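Local structure of AP endonuclease, family protein 2 (Mycobacterium smegmatis, 5TNV) at residues 158-163 and 195-200. The protein binds magnesium in a xylose isomerase-like TIM barrel and may act as an endonuclease. Residues are numbered along the deposited sequence; the frame is centred on the assembly and turned at random.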
loop_
_atom_site.group_PDB
_atom_site.type_symbol
_atom_site.label_atom_id
_atom_site.label_comp_id
_atom_site.label_asym_id
_atom_site.label_seq_id
_atom_site.Cartn_x
_atom_site.Cartn_y
_atom_site.Cartn_z
ATOM N N LEU A 158 -4.638 12.073 16.249
ATOM C CA LEU A 158 -3.931 11.427 17.344
ATOM C C LEU A 158 -4.257 12.022 18.694
ATOM O O LEU A 158 -3.963 11.365 19.702
ATOM C CB LEU A 158 -2.423 11.443 17.092
ATOM C CG LEU A 158 -1.963 10.682 15.872
ATOM C CD1 LEU A 158 -0.436 10.775 15.722
ATOM C CD2 LEU A 158 -2.393 9.204 15.884
ATOM N N VAL A 159 -4.836 13.219 18.744
ATOM C CA VAL A 159 -5.276 13.808 20.015
ATOM C C VAL A 159 -6.698 14.335 19.762
ATOM O O VAL A 159 -7.051 14.746 18.660
ATOM C CB VAL A 159 -4.362 14.855 20.618
ATOM C CG1 VAL A 159 -2.923 14.403 20.878
ATOM C CG2 VAL A 159 -4.377 16.064 19.728
ATOM N N GLN A 160 -7.487 14.336 20.793
ATOM C CA GLN A 160 -8.842 14.875 20.730
ATOM C C GLN A 160 -8.782 16.378 20.588
ATOM O O GLN A 160 -7.967 17.036 21.237
ATOM C CB GLN A 160 -9.583 14.490 22.026
ATOM C CG GLN A 160 -11.058 14.756 21.981
ATOM C CD GLN A 160 -11.744 14.257 23.226
ATOM O OE1 GLN A 160 -12.377 13.191 23.182
ATOM N NE2 GLN A 160 -11.572 14.975 24.302
ATOM N N GLY A 161 -9.606 16.929 19.748
ATOM C CA GLY A 161 -9.756 18.357 19.545
ATOM C C GLY A 161 -11.123 18.818 19.980
ATOM O O GLY A 161 -11.577 18.552 21.107
ATOM N N HIS A 162 -11.862 19.507 19.105
ATOM C CA HIS A 162 -13.219 19.931 19.385
ATOM C C HIS A 162 -14.096 18.710 19.735
ATOM O O HIS A 162 -14.082 17.670 19.073
ATOM C CB HIS A 162 -13.823 20.605 18.136
ATOM C CG HIS A 162 -15.314 20.796 18.239
ATOM N ND1 HIS A 162 -15.838 21.766 19.073
ATOM C CD2 HIS A 162 -16.320 20.111 17.644
ATOM C CE1 HIS A 162 -17.144 21.637 18.953
ATOM N NE2 HIS A 162 -17.473 20.658 18.119
ATOM N N VAL A 163 -14.922 18.894 20.742
ATOM C CA VAL A 163 -15.954 17.940 21.145
ATOM C C VAL A 163 -17.265 18.719 21.182
ATOM O O VAL A 163 -17.325 19.782 21.803
ATOM C CB VAL A 163 -15.702 17.269 22.511
ATOM C CG1 VAL A 163 -16.803 16.289 22.845
ATOM C CG2 VAL A 163 -14.330 16.622 22.555
ATOM N N TYR A 195 -18.248 12.155 11.885
ATOM C CA TYR A 195 -16.913 12.637 12.271
ATOM C C TYR A 195 -16.827 12.458 13.788
ATOM O O TYR A 195 -17.796 12.719 14.514
ATOM C CB TYR A 195 -16.680 14.060 11.800
ATOM C CG TYR A 195 -15.298 14.623 12.089
ATOM C CD1 TYR A 195 -14.983 15.094 13.368
ATOM C CD2 TYR A 195 -14.319 14.682 11.126
ATOM C CE1 TYR A 195 -13.744 15.595 13.681
ATOM C CE2 TYR A 195 -13.070 15.229 11.407
ATOM C CZ TYR A 195 -12.786 15.664 12.659
ATOM O OH TYR A 195 -11.544 16.227 12.924
ATOM N N GLU A 196 -15.672 12.066 14.262
ATOM C CA GLU A 196 -15.429 11.779 15.675
ATOM C C GLU A 196 -15.688 12.979 16.572
ATOM O O GLU A 196 -15.430 14.146 16.259
ATOM C CB GLU A 196 -13.988 11.278 15.837
ATOM C CG GLU A 196 -12.892 12.188 15.313
ATOM C CD GLU A 196 -12.512 12.020 13.858
ATOM O OE1 GLU A 196 -13.347 11.634 13.028
ATOM O OE2 GLU A 196 -11.320 12.288 13.497
ATOM N N ASP A 197 -16.193 12.645 17.755
ATOM C CA ASP A 197 -16.338 13.616 18.851
ATOM C C ASP A 197 -17.421 14.639 18.564
ATOM O O ASP A 197 -17.430 15.716 19.187
ATOM C CB ASP A 197 -15.008 14.265 19.226
ATOM C CG ASP A 197 -13.884 13.283 19.488
ATOM O OD1 ASP A 197 -14.147 12.221 20.126
ATOM O OD2 ASP A 197 -12.745 13.555 19.038
ATOM N N THR A 198 -18.330 14.303 17.660
ATOM C CA THR A 198 -19.473 15.143 17.310
ATOM C C THR A 198 -20.784 14.460 17.622
ATOM O O THR A 198 -20.827 13.266 17.983
ATOM C CB THR A 198 -19.473 15.560 15.819
ATOM O OG1 THR A 198 -19.860 14.458 14.983
ATOM C CG2 THR A 198 -18.133 16.161 15.397
ATOM N N TYR A 199 -21.890 15.184 17.394
ATOM C CA TYR A 199 -23.217 14.608 17.560
ATOM C C TYR A 199 -23.413 13.321 16.766
ATOM O O TYR A 199 -24.289 12.526 17.107
ATOM C CB TYR A 199 -24.346 15.596 17.135
ATOM C CG TYR A 199 -24.258 16.931 17.869
ATOM C CD1 TYR A 199 -24.308 17.004 19.273
ATOM C CD2 TYR A 199 -24.114 18.119 17.168
ATOM C CE1 TYR A 199 -24.227 18.209 19.932
ATOM C CE2 TYR A 199 -24.004 19.312 17.825
ATOM C CZ TYR A 199 -24.078 19.373 19.197
ATOM O OH TYR A 199 -23.918 20.594 19.800
ATOM N N ILE A 200 -22.667 13.162 15.678
ATOM C CA ILE A 200 -22.814 12.023 14.773
ATOM C C ILE A 200 -21.470 11.279 14.648
ATOM O O ILE A 200 -21.054 10.833 13.579
ATOM C CB ILE A 200 -23.440 12.449 13.424
ATOM C CG1 ILE A 200 -22.607 13.508 12.703
ATOM C CG2 ILE A 200 -24.893 12.891 13.672
ATOM C CD1 ILE A 200 -23.155 13.912 11.340
HETATM O O HOH W 1 -11.887 16.024 18.180
HETATM O O HOH W 2 -14.885 17.134 16.437
#
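The type II beta turn Y195-T198, in the loop that follows barrel strand 189-193, carries D197 up against the 158-163 segment, and two waters do much of the joining. V163 CA lies 3.3 Å from D197 O, a CA-H...O contact with 146° at the hydrogen, and V163 CG2 rests 4.1 Å from D197 CB. H162 O sits 3.5 Å from D197 CB and accepts a hydrogen bond from each of the two waters. One water also donates to D197 OD2 at 2.8 Å and accepts from G161 N; the other donates to E196 O at 3.0 Å. With CG anti to the backbone N (chi1 -169°), Q160 lays CG 3.6 Å from D197 OD2, amide and carboxylate planes 82° apart. The water on OD2 and a salt bridge from R232 to OD1 hold the D197 carboxylate at both oxygens, which probably favours its charged form. On the far side of the turn, T198 OG1 accepts from I200 N, making an ST turn, and donates to Y195 O at 2.7 Å. The contact lies at the surface, away from the magnesium site: 158-163 runs between helices 148-152 and 169-185, while 195-200 leads into helix 203-213, where I200 packs on A206 and F209.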